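Local coordinates for oxidoreductase, NAD-binding/iron-sulfur cluster-binding protein (Nitratireductor pacificus pht-3B, PDB 6ZXU) that is a catabolic reductive dehalogenase that carries cobalamin and two [4Fe-4S] clusters to remove halogen from organohalides, at residues A[355-361]-A[480-484]; A[432-436]-A[597-601]; A[472-477]-A[518-524]. One frame throughout, in Å; residues are numbered along the deposited sequence.

Overall arrangement
Contacts 1 and 3 are neighbours, their centres about 10 Å apart, whereas contact 2 lies across the centre of the chain, its centre about 31 Å from contact 1 and 32 Å from contact 3. Along the chain the segments run 355-361, 432-436, 472-477, 480-484, 518-524, 597-601. Contact 3 pairs edge strand 474-477 with strand 514-521 in a four-stranded antiparallel sheet; 355-361 borders that edge strand and bonds to it through Gln358 O and Ser476 N, and 480-484 closely follows it toward cobalamin. Contact 2 joins helix 432-437, just beyond strand 422-429 of the same sheet, to the iron-sulfur region. Contacts 1 and 3 thus build the sheet edge beside cobalamin, contact 2 the iron-sulfur junction.

Contact 1. Residues A[355-361]-A[480-484]; sequences VPLQGTR and AHSEV
Arg361 sets its CG anti to the carbonyl carbon (chi1 -59°) and stretches out to NE, while Glu483, with CG turned likewise (chi1 -71°) and an extended chain, reaches across from the other loop; the two side chains meet at about a right angle. The guanidinium grips the carboxylate side-on with two nitrogens: NE of Arg361 bonds OE1 of Glu483 at 2.8 Å, and NH2 of Arg361 bonds OE2 of Glu483 at 2.9 Å. The planes are 48° apart, which makes the two bonds unlike: OE1 is met on its syn side near the carboxylate plane, OE2 from well above it. Glu483 is buried, and its OE1 is also hydrogen-bonded to Tyr419 OH, a second partner that would hold the acid in place. CE1 of His481 comes to the guanidinium edge, 3.8 Å from NH2 of Arg361. At the start of 355-361, Val355 makes the apolar contact with both methyls: its CG2 presses on Ala480 CB at a tight 3.5 Å and its CG1 lies 4.0 Å from His481 CB. Val484, at the end of 480-484, lines the cobalamin pocket. Segment 355-361 leaves helix 342-354, lays Leu357 on helix 74-85 and bonds edge strand 474-477 through the backbones of Gln358 and Thr360; 480-484 links that strand to helix 486-492.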
loop_
_atom_site.group_PDB
_atom_site.type_symbol
_atom_site.label_atom_id
_atom_site.label_comp_id
_atom_site.label_asym_id
_atom_site.label_seq_id
_atom_site.Cartn_x
_atom_site.Cartn_y
_atom_site.Cartn_z
ATOM N N VAL A 355 -10.934 4.547 11.717
ATOM C CA VAL A 355 -12.067 5.211 11.094
ATOM C C VAL A 355 -12.594 6.424 11.948
ATOM O O VAL A 355 -12.790 7.515 11.389
ATOM C CB VAL A 355 -13.174 4.255 10.768
ATOM C CG1 VAL A 355 -14.360 5.010 10.221
ATOM C CG2 VAL A 355 -12.697 3.227 9.752
ATOM N N PRO A 356 -12.700 6.295 13.272
ATOM C CA PRO A 356 -13.215 7.454 14.030
ATOM C C PRO A 356 -12.282 8.638 14.027
ATOM O O PRO A 356 -12.726 9.739 14.401
ATOM C CB PRO A 356 -13.342 6.891 15.469
ATOM C CG PRO A 356 -13.550 5.426 15.258
ATOM C CD PRO A 356 -12.649 5.097 14.123
ATOM N N LEU A 357 -11.031 8.441 13.577
ATOM C CA LEU A 357 -10.055 9.512 13.586
ATOM C C LEU A 357 -9.915 10.207 12.261
ATOM O O LEU A 357 -9.047 11.018 12.117
ATOM C CB LEU A 357 -8.686 9.003 14.056
ATOM C CG LEU A 357 -8.626 8.239 15.392
ATOM C CD1 LEU A 357 -7.184 8.083 15.832
ATOM C CD2 LEU A 357 -9.381 8.944 16.472
ATOM N N GLN A 358 -10.779 9.879 11.293
ATOM C CA GLN A 358 -10.582 10.361 9.870
ATOM C C GLN A 358 -10.718 11.858 9.693
ATOM O O GLN A 358 -10.095 12.426 8.832
ATOM C CB GLN A 358 -11.496 9.604 8.923
ATOM C CG GLN A 358 -10.958 8.201 8.733
ATOM C CD GLN A 358 -11.679 7.418 7.660
ATOM O OE1 GLN A 358 -12.347 7.979 6.818
ATOM N NE2 GLN A 358 -11.558 6.126 7.701
ATOM N N GLY A 359 -11.489 12.539 10.542
ATOM C CA GLY A 359 -11.516 13.976 10.564
ATOM C C GLY A 359 -12.874 14.647 10.343
ATOM O O GLY A 359 -13.896 13.997 10.406
ATOM N N THR A 360 -12.836 15.927 9.980
ATOM C CA THR A 360 -13.942 16.846 10.052
ATOM C C THR A 360 -14.446 17.239 8.670
ATOM O O THR A 360 -13.690 17.299 7.719
ATOM C CB THR A 360 -13.510 18.206 10.691
ATOM O OG1 THR A 360 -12.381 18.794 9.961
ATOM C CG2 THR A 360 -13.159 18.023 12.120
ATOM N N ARG A 361 -15.741 17.424 8.551
ATOM C CA ARG A 361 -16.351 17.929 7.334
ATOM C C ARG A 361 -16.694 19.426 7.411
ATOM O O ARG A 361 -16.857 20.050 6.390
ATOM C CB ARG A 361 -17.603 17.152 7.016
ATOM C CG ARG A 361 -17.444 15.668 6.823
ATOM C CD ARG A 361 -18.751 15.012 6.596
ATOM N NE ARG A 361 -18.712 13.532 6.538
ATOM C CZ ARG A 361 -18.604 12.732 7.602
ATOM N NH1 ARG A 361 -18.460 13.256 8.803
ATOM N NH2 ARG A 361 -18.607 11.415 7.466
ATOM N N ALA A 480 -12.139 1.652 4.518
ATOM C CA ALA A 480 -13.197 1.426 5.504
ATOM C C ALA A 480 -14.265 2.503 5.464
ATOM O O ALA A 480 -15.419 2.238 5.790
ATOM C CB ALA A 480 -12.625 1.297 6.880
ATOM N N HIS A 481 -13.904 3.685 4.998
ATOM C CA HIS A 481 -14.861 4.763 4.894
ATOM C C HIS A 481 -14.346 5.875 4.044
ATOM O O HIS A 481 -13.465 6.635 4.452
ATOM C CB HIS A 481 -15.187 5.286 6.299
ATOM C CG HIS A 481 -16.356 6.218 6.323
ATOM N ND1 HIS A 481 -16.296 7.516 5.847
ATOM C CD2 HIS A 481 -17.615 6.026 6.737
ATOM C CE1 HIS A 481 -17.476 8.078 5.982
ATOM N NE2 HIS A 481 -18.293 7.188 6.517
ATOM N N SER A 482 -14.861 5.960 2.825
ATOM C CA SER A 482 -14.570 7.089 1.928
ATOM C C SER A 482 -15.852 7.779 1.563
ATOM O O SER A 482 -16.873 7.113 1.279
ATOM C CB SER A 482 -13.918 6.639 0.604
ATOM O OG SER A 482 -12.599 6.187 0.772
ATOM N N GLU A 483 -15.774 9.082 1.402
ATOM C CA GLU A 483 -16.850 9.835 0.773
ATOM C C GLU A 483 -16.535 10.331 -0.651
ATOM O O GLU A 483 -17.332 11.024 -1.248
ATOM C CB GLU A 483 -17.287 10.933 1.718
ATOM C CG GLU A 483 -18.009 10.270 2.880
ATOM C CD GLU A 483 -18.569 11.227 3.953
ATOM O OE1 GLU A 483 -18.193 12.395 4.019
ATOM O OE2 GLU A 483 -19.381 10.746 4.757
ATOM N N VAL A 484 -15.319 10.019 -1.173
ATOM C CA VAL A 484 -14.919 10.384 -2.514
ATOM C C VAL A 484 -14.527 9.106 -3.262
ATOM O O VAL A 484 -14.108 8.146 -2.651
ATOM C CB VAL A 484 -13.765 11.379 -2.577
ATOM C CG1 VAL A 484 -14.122 12.629 -1.818
ATOM C CG2 VAL A 484 -12.459 10.817 -2.068
#

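Contact 2. Residues A[432-436]-A[597-601]; sequences YETME and WNRED. With NA (sodium ion), chain G.
Tyr432, on the first turn of the short helix 432-437, lays one face of its ring over the peptide between Arg599 and Glu600, in the loop between helices 590-594 and 603-614, beside an iron-sulfur cluster of the ferredoxin-like part. CE1 of Tyr432 is 3.5 Å from the carbonyl carbon C of Arg599, and CZ of Tyr432 is 3.5 Å from N of Glu600; the peptide lies over the face, offset toward the rim. With chi1 at 178°, CG trans to the backbone N, the ring is carried out to the loop. Asn598 arrives at the ring edge instead, its OD1 3.3 Å from Tyr432 CD1, with amide and ring planes 62° apart. CB and CG of Glu600 run along the CE2 side of the ring.

Polar links between the segments pass through water. One water donates to Glu436 OE1 at 2.6 Å and accepts from Asn598 ND2 at 2.7 Å; another accepts from Asp601 N at 2.8 Å and donates to Glu433 OE1. Glu433 OE1 and Glu600 OE2 stand 4.6 Å apart, a like-charged pair probably eased by Arg29, which forms a salt bridge with Glu600, and by Asn33, which bonds both acids; Ser32 holds the other oxygen of Glu600.

Farther out, Arg513 bonds OD1 of Asn598 and Lys593 O receives its ND2, fixing the amide at both ends. The preceding Trp597 touches the iron-sulfur cluster, and the backbone of Asn598 serves a sodium ion, shared with Cys595 O and three waters, one of them weakly bonded to Glu436 OE1; Asn598 O lies 2.5 Å from the sodium.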
loop_
_atom_site.group_PDB
_atom_site.type_symbol
_atom_site.label_atom_id
_atom_site.label_comp_id
_atom_site.label_asym_id
_atom_site.label_seq_id
_atom_site.Cartn_x
_atom_site.Cartn_y
_atom_site.Cartn_z
ATOM N N TYR A 432 6.209 -5.330 -5.184
ATOM C CA TYR A 432 6.608 -6.125 -6.310
ATOM C C TYR A 432 7.021 -7.562 -5.938
ATOM O O TYR A 432 6.581 -8.528 -6.573
ATOM C CB TYR A 432 7.717 -5.443 -7.129
ATOM C CG TYR A 432 8.187 -6.311 -8.307
ATOM C CD1 TYR A 432 7.437 -6.452 -9.438
ATOM C CD2 TYR A 432 9.352 -7.050 -8.226
ATOM C CE1 TYR A 432 7.849 -7.204 -10.474
ATOM C CE2 TYR A 432 9.734 -7.865 -9.244
ATOM C CZ TYR A 432 9.003 -7.907 -10.390
ATOM O OH TYR A 432 9.433 -8.734 -11.404
ATOM N N GLU A 433 7.808 -7.697 -4.876
ATOM C CA GLU A 433 8.507 -8.985 -4.646
ATOM C C GLU A 433 7.528 -10.028 -4.090
ATOM O O GLU A 433 7.572 -11.169 -4.542
ATOM C CB GLU A 433 9.673 -8.827 -3.700
ATOM C CG GLU A 433 10.916 -8.264 -4.425
ATOM C CD GLU A 433 10.895 -6.722 -4.710
ATOM O OE1 GLU A 433 11.828 -6.199 -5.457
ATOM O OE2 GLU A 433 9.919 -6.039 -4.207
ATOM N N THR A 434 6.584 -9.613 -3.274
ATOM C CA THR A 434 5.565 -10.522 -2.825
ATOM C C THR A 434 4.659 -10.958 -3.994
ATOM O O THR A 434 4.357 -12.132 -4.179
ATOM C CB THR A 434 4.734 -9.938 -1.698
ATOM O OG1 THR A 434 5.544 -9.823 -0.541
ATOM C CG2 THR A 434 3.551 -10.809 -1.348
ATOM N N MET A 435 4.260 -10.015 -4.842
ATOM C CA MET A 435 3.409 -10.350 -5.939
ATOM C C MET A 435 4.083 -11.293 -6.922
ATOM O O MET A 435 3.382 -12.062 -7.614
ATOM C CB MET A 435 2.913 -9.044 -6.657
ATOM C CG MET A 435 1.538 -9.133 -7.235
ATOM S SD MET A 435 0.953 -7.445 -7.828
ATOM C CE MET A 435 0.717 -6.563 -6.268
ATOM N N GLU A 436 5.402 -11.250 -7.022
ATOM C CA GLU A 436 6.127 -12.154 -7.898
ATOM C C GLU A 436 5.943 -13.625 -7.511
ATOM O O GLU A 436 5.931 -14.458 -8.361
ATOM C CB GLU A 436 7.643 -11.812 -7.904
ATOM C CG GLU A 436 8.039 -10.795 -8.969
ATOM C CD GLU A 436 7.494 -11.126 -10.425
ATOM O OE1 GLU A 436 6.471 -10.497 -10.905
ATOM O OE2 GLU A 436 8.071 -12.051 -11.095
ATOM N N TRP A 597 3.870 -3.352 -17.177
ATOM C CA TRP A 597 4.380 -2.221 -16.382
ATOM C C TRP A 597 4.668 -2.559 -14.924
ATOM O O TRP A 597 5.261 -1.745 -14.210
ATOM C CB TRP A 597 3.423 -1.050 -16.429
ATOM C CG TRP A 597 3.272 -0.433 -17.813
ATOM C CD1 TRP A 597 2.439 -0.843 -18.761
ATOM C CD2 TRP A 597 3.946 0.731 -18.320
ATOM N NE1 TRP A 597 2.510 -0.014 -19.847
ATOM C CE2 TRP A 597 3.456 0.947 -19.630
ATOM C CE3 TRP A 597 4.885 1.641 -17.797
ATOM C CZ2 TRP A 597 3.836 2.011 -20.390
ATOM C CZ3 TRP A 597 5.292 2.688 -18.580
ATOM C CH2 TRP A 597 4.797 2.845 -19.884
ATOM N N ASN A 598 4.237 -3.724 -14.481
ATOM C CA ASN A 598 4.609 -4.228 -13.199
ATOM C C ASN A 598 5.982 -4.857 -13.320
ATOM O O ASN A 598 6.104 -5.988 -13.793
ATOM C CB ASN A 598 3.510 -5.201 -12.666
ATOM C CG ASN A 598 3.936 -5.892 -11.324
ATOM O OD1 ASN A 598 4.547 -5.290 -10.452
ATOM N ND2 ASN A 598 3.759 -7.201 -11.271
ATOM N N ARG A 599 7.018 -4.146 -12.922
ATOM C CA ARG A 599 8.396 -4.581 -13.107
ATOM C C ARG A 599 9.238 -4.338 -11.905
ATOM O O ARG A 599 8.918 -3.501 -11.077
ATOM C CB ARG A 599 9.098 -3.732 -14.159
ATOM C CG ARG A 599 8.449 -3.752 -15.465
ATOM C CD ARG A 599 9.389 -3.196 -16.498
ATOM N NE ARG A 599 8.884 -3.580 -17.805
ATOM C CZ ARG A 599 8.122 -2.779 -18.522
ATOM N NH1 ARG A 599 7.810 -1.594 -18.058
ATOM N NH2 ARG A 599 7.686 -3.193 -19.721
ATOM N N GLU A 600 10.392 -5.045 -11.867
ATOM C CA GLU A 600 11.356 -4.848 -10.819
ATOM C C GLU A 600 11.996 -3.444 -10.905
ATOM O O GLU A 600 12.178 -2.889 -11.988
ATOM C CB GLU A 600 12.447 -5.975 -10.844
ATOM C CG GLU A 600 13.135 -6.109 -9.469
ATOM C CD GLU A 600 14.303 -7.119 -9.426
ATOM O OE1 GLU A 600 14.402 -7.975 -10.317
ATOM O OE2 GLU A 600 15.131 -7.036 -8.490
ATOM N N ASP A 601 12.406 -2.912 -9.758
ATOM C CA ASP A 601 13.081 -1.562 -9.665
ATOM C C ASP A 601 14.625 -1.658 -9.915
ATOM O O ASP A 601 15.436 -1.424 -9.012
ATOM C CB ASP A 601 12.725 -0.940 -8.291
ATOM C CG ASP A 601 13.212 0.517 -8.102
ATOM O OD1 ASP A 601 13.239 1.320 -9.110
ATOM O OD2 ASP A 601 13.592 0.823 -6.924
HETATM NA NA NA G . 5.331 -7.825 -15.368
HETATM O O HOH W 1 10.956 -6.779 -13.850
HETATM O O HOH W 2 4.897 -8.926 -9.547
HETATM O O HOH W 3 11.907 -10.020 -11.024
HETATM O O HOH W 4 11.642 -3.930 -7.272
HETATM O O HOH W 5 4.895 -9.632 -13.737
HETATM O O HOH W 6 4.193 -8.994 -16.951
HETATM O O HOH W 7 6.947 -7.031 -16.828
#

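Contact 3. Residues A[472-477]-A[518-524]; sequences YSARSH and VFTTDLP
Ala474 to His477 pair with Val518 to Thr521 as antiparallel strands at the edge of a four-stranded sheet. This half is tightly knit and buried. Arg475 N reaches Thr520 O at 3.0 Å and Thr520 N returns to Arg475 O at 2.9 Å, while His477 N meets Val518 O at 2.7 Å. On the face of His477 and Thr520, His477 NE2 and Thr520 OG1 share a nearly straight hydrogen bond of 2.8 Å; that hydroxyl also bonds His420. On the other face Ala474 touches the Phe519 ring, and both lean on helix 445-469.

Beyond the start of strand 474-477 and the end of 514-521, where Tyr472, Asp522 and Pro524 are partly exposed, the packing is looser. Leu523 CD1 lies over a face of the Tyr472 ring in a CH-pi contact, 4.0 Å from its centroid, and Pro524 CD comes near Tyr472 CE1. A water links Ser473 N to Asp522 OD2, whose charge is met by Lys363. At the buried boundary, Ser473 O takes bonds from both Asp522 N and Thr521 OG1. Thr521 OG1, anti to its own N (chi1 -172°), also closes an ST turn, with Leu523 N pointing straight at it, 3.2 Å away.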
loop_
_atom_site.group_PDB
_atom_site.type_symbol
_atom_site.label_atom_id
_atom_site.label_comp_id
_atom_site.label_asym_id
_atom_site.label_seq_id
_atom_site.Cartn_x
_atom_site.Cartn_y
_atom_site.Cartn_z
ATOM N N TYR A 472 -7.419 24.119 9.258
ATOM C CA TYR A 472 -8.009 23.846 7.941
ATOM C C TYR A 472 -8.689 22.525 7.976
ATOM O O TYR A 472 -8.068 21.511 8.344
ATOM C CB TYR A 472 -6.914 23.897 6.870
ATOM C CG TYR A 472 -6.371 25.256 6.680
ATOM C CD1 TYR A 472 -6.995 26.161 5.817
ATOM C CD2 TYR A 472 -5.248 25.682 7.361
ATOM C CE1 TYR A 472 -6.526 27.454 5.657
ATOM C CE2 TYR A 472 -4.777 26.964 7.221
ATOM C CZ TYR A 472 -5.396 27.835 6.331
ATOM O OH TYR A 472 -4.880 29.089 6.174
ATOM N N SER A 473 -9.972 22.489 7.696
ATOM C CA SER A 473 -10.748 21.283 7.822
ATOM C C SER A 473 -10.106 20.192 6.860
ATOM O O SER A 473 -9.623 20.516 5.803
ATOM C CB SER A 473 -12.180 21.520 7.407
ATOM O OG SER A 473 -13.013 20.452 7.703
ATOM N N ALA A 474 -10.111 18.961 7.305
ATOM C CA ALA A 474 -9.488 17.865 6.534
ATOM C C ALA A 474 -10.053 16.563 7.029
ATOM O O ALA A 474 -10.272 16.379 8.233
ATOM C CB ALA A 474 -8.002 17.908 6.675
ATOM N N ARG A 475 -10.353 15.671 6.088
ATOM C CA ARG A 475 -10.875 14.356 6.375
ATOM C C ARG A 475 -10.209 13.337 5.469
ATOM O O ARG A 475 -10.092 13.567 4.258
ATOM C CB ARG A 475 -12.362 14.340 6.148
ATOM C CG ARG A 475 -12.935 13.009 6.494
ATOM C CD ARG A 475 -14.385 12.979 6.671
ATOM N NE ARG A 475 -14.832 11.593 6.862
ATOM C CZ ARG A 475 -15.044 10.959 8.028
ATOM N NH1 ARG A 475 -14.844 11.567 9.195
ATOM N NH2 ARG A 475 -15.480 9.729 8.027
ATOM N N SER A 476 -9.737 12.214 6.028
ATOM C CA SER A 476 -9.189 11.147 5.151
ATOM C C SER A 476 -10.303 10.212 4.686
ATOM O O SER A 476 -11.386 10.158 5.235
ATOM C CB SER A 476 -8.074 10.362 5.853
ATOM O OG SER A 476 -8.582 9.595 6.859
ATOM N N HIS A 477 -10.023 9.532 3.592
ATOM C CA HIS A 477 -10.956 8.677 2.904
ATOM C C HIS A 477 -10.320 7.328 2.621
ATOM O O HIS A 477 -9.530 7.177 1.695
ATOM C CB HIS A 477 -11.354 9.400 1.612
ATOM C CG HIS A 477 -11.976 10.738 1.848
ATOM N ND1 HIS A 477 -13.292 10.921 2.147
ATOM C CD2 HIS A 477 -11.435 11.965 1.792
ATOM C CE1 HIS A 477 -13.544 12.205 2.256
ATOM N NE2 HIS A 477 -12.437 12.853 2.032
ATOM N N VAL A 518 -6.787 8.983 -0.159
ATOM C CA VAL A 518 -7.118 10.384 -0.380
ATOM C C VAL A 518 -7.501 11.029 0.942
ATOM O O VAL A 518 -8.155 10.425 1.784
ATOM C CB VAL A 518 -8.275 10.552 -1.369
ATOM C CG1 VAL A 518 -8.584 12.001 -1.570
ATOM C CG2 VAL A 518 -7.965 9.930 -2.685
ATOM N N PHE A 519 -6.964 12.227 1.209
ATOM C CA PHE A 519 -7.613 13.083 2.175
ATOM C C PHE A 519 -7.944 14.387 1.536
ATOM O O PHE A 519 -7.165 14.919 0.752
ATOM C CB PHE A 519 -6.864 13.297 3.509
ATOM C CG PHE A 519 -5.701 14.184 3.431
ATOM C CD1 PHE A 519 -4.422 13.658 3.176
ATOM C CD2 PHE A 519 -5.818 15.535 3.762
ATOM C CE1 PHE A 519 -3.321 14.476 3.150
ATOM C CE2 PHE A 519 -4.699 16.359 3.706
ATOM C CZ PHE A 519 -3.471 15.834 3.396
ATOM N N THR A 520 -9.147 14.860 1.851
ATOM C CA THR A 520 -9.602 16.166 1.368
ATOM C C THR A 520 -9.299 17.231 2.413
ATOM O O THR A 520 -9.213 16.931 3.599
ATOM C CB THR A 520 -11.060 16.133 1.000
ATOM O OG1 THR A 520 -11.850 15.625 2.079
ATOM C CG2 THR A 520 -11.254 15.202 -0.250
ATOM N N THR A 521 -9.131 18.456 1.957
ATOM C CA THR A 521 -8.815 19.554 2.825
ATOM C C THR A 521 -9.180 20.883 2.208
ATOM O O THR A 521 -9.290 21.017 1.012
ATOM C CB THR A 521 -7.331 19.520 3.236
ATOM O OG1 THR A 521 -7.040 20.512 4.244
ATOM C CG2 THR A 521 -6.363 19.645 2.090
ATOM N N ASP A 522 -9.217 21.922 3.076
ATOM C CA ASP A 522 -9.282 23.333 2.640
ATOM C C ASP A 522 -7.952 24.060 2.615
ATOM O O ASP A 522 -7.889 25.197 2.131
ATOM C CB ASP A 522 -10.297 24.114 3.524
ATOM C CG ASP A 522 -11.721 23.677 3.283
ATOM O OD1 ASP A 522 -12.076 23.286 2.088
ATOM O OD2 ASP A 522 -12.469 23.684 4.312
ATOM N N LEU A 523 -6.851 23.434 3.045
ATOM C CA LEU A 523 -5.558 24.083 2.937
ATOM C C LEU A 523 -5.234 24.489 1.534
ATOM O O LEU A 523 -5.219 23.670 0.635
ATOM C CB LEU A 523 -4.467 23.179 3.447
ATOM C CG LEU A 523 -3.077 23.730 3.411
ATOM C CD1 LEU A 523 -2.941 24.809 4.484
ATOM C CD2 LEU A 523 -2.037 22.631 3.622
ATOM N N PRO A 524 -4.990 25.781 1.277
ATOM C CA PRO A 524 -4.683 26.217 -0.114
ATOM C C PRO A 524 -3.365 25.692 -0.635
ATOM O O PRO A 524 -2.332 25.902 0.010
ATOM C CB PRO A 524 -4.660 27.789 -0.030
ATOM C CG PRO A 524 -5.496 28.065 1.165
ATOM C CD PRO A 524 -5.247 26.933 2.159
HETATM O O HOH W 8 -11.594 24.743 6.822
#